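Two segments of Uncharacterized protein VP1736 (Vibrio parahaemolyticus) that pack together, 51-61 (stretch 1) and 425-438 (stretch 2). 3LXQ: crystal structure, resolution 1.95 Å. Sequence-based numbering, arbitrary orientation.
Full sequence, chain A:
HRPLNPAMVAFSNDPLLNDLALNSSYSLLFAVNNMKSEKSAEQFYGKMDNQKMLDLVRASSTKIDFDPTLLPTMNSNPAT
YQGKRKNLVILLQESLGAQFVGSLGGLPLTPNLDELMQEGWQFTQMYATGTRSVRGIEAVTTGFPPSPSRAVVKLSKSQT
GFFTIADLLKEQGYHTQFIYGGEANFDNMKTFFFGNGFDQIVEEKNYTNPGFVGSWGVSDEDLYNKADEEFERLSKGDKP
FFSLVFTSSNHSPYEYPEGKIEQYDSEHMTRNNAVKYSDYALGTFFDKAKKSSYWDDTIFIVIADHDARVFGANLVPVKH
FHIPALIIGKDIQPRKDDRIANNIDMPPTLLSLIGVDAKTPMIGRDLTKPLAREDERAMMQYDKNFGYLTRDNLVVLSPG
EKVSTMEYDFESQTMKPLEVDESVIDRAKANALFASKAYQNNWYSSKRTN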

# COMPACT_ATOMS: atom_id res chain seq x y z
N GLN A 51 14.06 10.78 -21.99
CA GLN A 51 14.00 9.60 -22.84
C GLN A 51 14.67 8.40 -22.20
O GLN A 51 14.04 7.36 -22.02
CB GLN A 51 14.64 9.88 -24.20
CG GLN A 51 14.32 8.83 -25.24
CD GLN A 51 13.06 9.16 -26.03
OE1 GLN A 51 13.12 9.41 -27.24
NE2 GLN A 51 11.92 9.18 -25.35
N LYS A 52 15.96 8.53 -21.86
CA LYS A 52 16.70 7.48 -21.18
C LYS A 52 15.97 7.01 -19.89
O LYS A 52 15.81 5.81 -19.66
CB LYS A 52 18.14 7.92 -20.86
CG LYS A 52 18.96 6.87 -20.11
CD LYS A 52 20.39 7.29 -19.88
CE LYS A 52 21.07 6.28 -18.96
NZ LYS A 52 22.49 6.65 -18.67
N MSE A 53 15.53 7.98 -19.09
CA MSE A 53 14.81 7.71 -17.85
C MSE A 53 13.51 6.93 -18.07
O MSE A 53 13.31 5.85 -17.48
CB MSE A 53 14.58 9.04 -17.10
CG MSE A 53 14.04 8.91 -15.69
SE MSE A 53 12.08 8.90 -15.69
CE MSE A 53 11.80 10.82 -15.86
N LEU A 54 12.63 7.44 -18.94
CA LEU A 54 11.37 6.77 -19.24
C LEU A 54 11.57 5.36 -19.78
O LEU A 54 10.80 4.45 -19.45
CB LEU A 54 10.53 7.57 -20.24
CG LEU A 54 9.44 8.53 -19.75
CD1 LEU A 54 9.11 8.33 -18.27
CD2 LEU A 54 9.83 9.97 -20.02
N ASP A 55 12.58 5.18 -20.63
CA ASP A 55 12.84 3.87 -21.21
C ASP A 55 13.20 2.86 -20.14
O ASP A 55 12.67 1.74 -20.14
CB ASP A 55 13.93 3.94 -22.30
CG ASP A 55 13.44 4.61 -23.56
OD1 ASP A 55 12.22 4.84 -23.69
OD2 ASP A 55 14.29 4.93 -24.42
N LEU A 56 14.05 3.27 -19.20
CA LEU A 56 14.47 2.38 -18.14
C LEU A 56 13.33 2.10 -17.16
O LEU A 56 13.25 1.00 -16.62
CB LEU A 56 15.70 2.93 -17.41
CG LEU A 56 16.99 2.95 -18.23
CD1 LEU A 56 18.05 3.77 -17.52
CD2 LEU A 56 17.50 1.52 -18.53
N VAL A 57 12.46 3.10 -16.96
CA VAL A 57 11.28 2.95 -16.10
C VAL A 57 10.29 1.95 -16.74
O VAL A 57 9.90 0.97 -16.10
CB VAL A 57 10.63 4.33 -15.77
CG1 VAL A 57 9.25 4.18 -15.13
CG2 VAL A 57 11.54 5.15 -14.84
N ARG A 58 9.94 2.19 -18.00
CA ARG A 58 9.04 1.29 -18.72
C ARG A 58 9.58 -0.14 -18.82
O ARG A 58 8.86 -1.09 -18.51
CB ARG A 58 8.74 1.84 -20.11
CG ARG A 58 7.76 3.02 -20.10
CD ARG A 58 7.32 3.35 -21.53
NE ARG A 58 8.35 4.05 -22.28
CZ ARG A 58 8.34 5.35 -22.54
NH1 ARG A 58 7.35 6.13 -22.12
NH2 ARG A 58 9.34 5.89 -23.22
N ALA A 59 10.83 -0.29 -19.25
CA ALA A 59 11.44 -1.62 -19.32
C ALA A 59 11.49 -2.33 -17.96
O ALA A 59 11.05 -3.48 -17.84
CB ALA A 59 12.83 -1.54 -19.96
N SER A 60 11.99 -1.65 -16.93
CA SER A 60 12.06 -2.26 -15.62
C SER A 60 10.67 -2.53 -14.99
O SER A 60 10.56 -3.38 -14.12
CB SER A 60 12.94 -1.46 -14.66
OG SER A 60 12.38 -0.18 -14.42
N SER A 61 9.64 -1.83 -15.46
CA SER A 61 8.27 -2.05 -14.97
C SER A 61 7.71 -3.46 -15.29
O SER A 61 7.01 -4.06 -14.46
CB SER A 61 7.32 -0.96 -15.50
OG SER A 61 6.89 -1.22 -16.83
N ILE A 425 22.83 0.67 -11.57
CA ILE A 425 22.72 2.02 -11.02
C ILE A 425 21.71 2.87 -11.80
O ILE A 425 20.93 3.61 -11.21
CB ILE A 425 24.09 2.75 -10.94
CG1 ILE A 425 25.01 2.05 -9.93
CG2 ILE A 425 23.91 4.22 -10.54
CD1 ILE A 425 26.44 2.63 -9.87
N ASP A 426 21.73 2.75 -13.13
CA ASP A 426 20.87 3.55 -14.01
C ASP A 426 19.40 3.20 -13.88
O ASP A 426 18.54 4.07 -14.03
CB ASP A 426 21.30 3.39 -15.47
CG ASP A 426 22.55 4.22 -15.83
OD1 ASP A 426 23.20 4.77 -14.91
OD2 ASP A 426 22.86 4.32 -17.04
N ARG A 427 19.10 1.93 -13.63
CA ARG A 427 17.73 1.48 -13.43
C ARG A 427 17.17 2.04 -12.11
O ARG A 427 16.02 2.46 -12.03
CB ARG A 427 17.67 -0.05 -13.43
CG ARG A 427 16.29 -0.61 -13.08
CD ARG A 427 16.30 -2.11 -13.06
NE ARG A 427 17.29 -2.63 -12.12
CZ ARG A 427 17.69 -3.89 -12.06
NH1 ARG A 427 17.18 -4.78 -12.90
NH2 ARG A 427 18.60 -4.27 -11.16
N ALA A 428 18.02 2.06 -11.08
CA ALA A 428 17.67 2.61 -9.77
C ALA A 428 17.44 4.11 -9.85
O ALA A 428 16.41 4.62 -9.38
CB ALA A 428 18.77 2.29 -8.76
N LYS A 429 18.41 4.82 -10.44
CA LYS A 429 18.33 6.27 -10.64
C LYS A 429 17.09 6.65 -11.45
O LYS A 429 16.32 7.55 -11.05
CB LYS A 429 19.63 6.80 -11.30
CG LYS A 429 19.82 8.32 -11.24
CD LYS A 429 21.21 8.73 -11.76
CE LYS A 429 21.25 10.22 -12.15
NZ LYS A 429 22.46 10.59 -12.96
N ALA A 430 16.86 5.95 -12.55
CA ALA A 430 15.70 6.20 -13.40
C ALA A 430 14.38 6.10 -12.61
O ALA A 430 13.49 6.95 -12.74
CB ALA A 430 15.69 5.24 -14.59
N ASN A 431 14.26 5.06 -11.79
CA ASN A 431 13.08 4.88 -10.95
C ASN A 431 12.98 5.88 -9.78
O ASN A 431 11.88 6.29 -9.40
CB ASN A 431 12.97 3.43 -10.49
CG ASN A 431 12.43 2.52 -11.58
OD1 ASN A 431 11.24 2.56 -11.92
ND2 ASN A 431 13.30 1.68 -12.14
N ALA A 432 14.13 6.29 -9.23
CA ALA A 432 14.21 7.35 -8.22
C ALA A 432 13.64 8.68 -8.72
O ALA A 432 13.07 9.44 -7.95
CB ALA A 432 15.66 7.55 -7.78
N LEU A 433 13.83 8.95 -10.01
CA LEU A 433 13.47 10.24 -10.61
C LEU A 433 12.04 10.32 -11.11
O LEU A 433 11.51 11.42 -11.33
CB LEU A 433 14.39 10.54 -11.79
CG LEU A 433 15.87 10.79 -11.51
CD1 LEU A 433 16.64 10.84 -12.82
CD2 LEU A 433 16.05 12.09 -10.72
N PHE A 434 11.42 9.16 -11.34
CA PHE A 434 10.19 9.13 -12.13
C PHE A 434 9.04 9.94 -11.52
O PHE A 434 8.48 10.81 -12.19
CB PHE A 434 9.74 7.69 -12.44
CG PHE A 434 8.39 7.61 -13.09
CD1 PHE A 434 8.20 8.06 -14.39
CD2 PHE A 434 7.30 7.12 -12.39
CE1 PHE A 434 6.96 8.00 -14.99
CE2 PHE A 434 6.04 7.06 -12.98
CZ PHE A 434 5.87 7.51 -14.29
N ALA A 435 8.69 9.65 -10.27
CA ALA A 435 7.56 10.31 -9.62
C ALA A 435 7.73 11.82 -9.58
O ALA A 435 6.79 12.57 -9.87
CB ALA A 435 7.34 9.77 -8.22
N SER A 436 8.95 12.27 -9.26
CA SER A 436 9.29 13.69 -9.23
C SER A 436 9.05 14.35 -10.60
O SER A 436 8.47 15.44 -10.68
CB SER A 436 10.72 13.86 -8.77
OG SER A 436 11.09 15.22 -8.74
N LYS A 437 9.45 13.68 -11.68
CA LYS A 437 9.24 14.21 -13.02
C LYS A 437 7.79 14.08 -13.49
O LYS A 437 7.27 14.97 -14.18
CB LYS A 437 10.21 13.57 -14.02
CG LYS A 437 11.62 14.15 -13.98
CD LYS A 437 11.77 15.27 -15.01
CE LYS A 437 13.14 15.93 -14.97
NZ LYS A 437 13.22 17.05 -13.98
N ALA A 438 7.13 12.97 -13.14
CA ALA A 438 5.75 12.72 -13.57
C ALA A 438 4.81 13.73 -12.94
O ALA A 438 3.84 14.19 -13.58
CB ALA A 438 5.32 11.29 -13.21
O HOH W 1 9.76 0.66 -13.07

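The two helices, far apart in sequence, cross almost at right angles (102° between their N-to-C directions), with axes 8.4 Å apart at closest approach. The contact buries 568 Å² in all, and Met-53, Val-57, Ala-430 and Phe-434 are buried, whereas the charged Lys-52 is exposed. Ala-430 permits this approach: its CB points toward the first helix and meets Leu-56 CB at 3.6 Å, and its CA lies 4.8 Å from that of Met-53. The small methyl leaves a shallow floor over which larger side chains fit.

The principal bump is Met-53, a selenomethionine, whose side chain drops into a hollow formed by Ala-430, Leu-433, Phe-434 and Lys-437. Its CB points sideways, but the flexible selenoether chain bends inward, bringing CE to 3.7 Å from Lys-437 CB and SE to 4.0 Å from Phe-434 CA. Val-57 fills the neighboring space: CG2 packs 3.9 Å from Phe-434 CB, while CG1 lies over the Phe-434 ring face in a CH-pi contact. Leu-54 CD1 reaches the ring edge, 3.9 Å from Phe-434 CE1.

Polar groups fasten the flanks. Lys-52, fully extended, carries NZ to 2.9 Å from Asp-426 OD2, forming a salt bridge. Asn-431 ND2 donates to Ser-60 OG (3.1 Å) and also to Arg-427 O, while a water donates to both Val-57 O and Asn-431 OD1, bridging the helices.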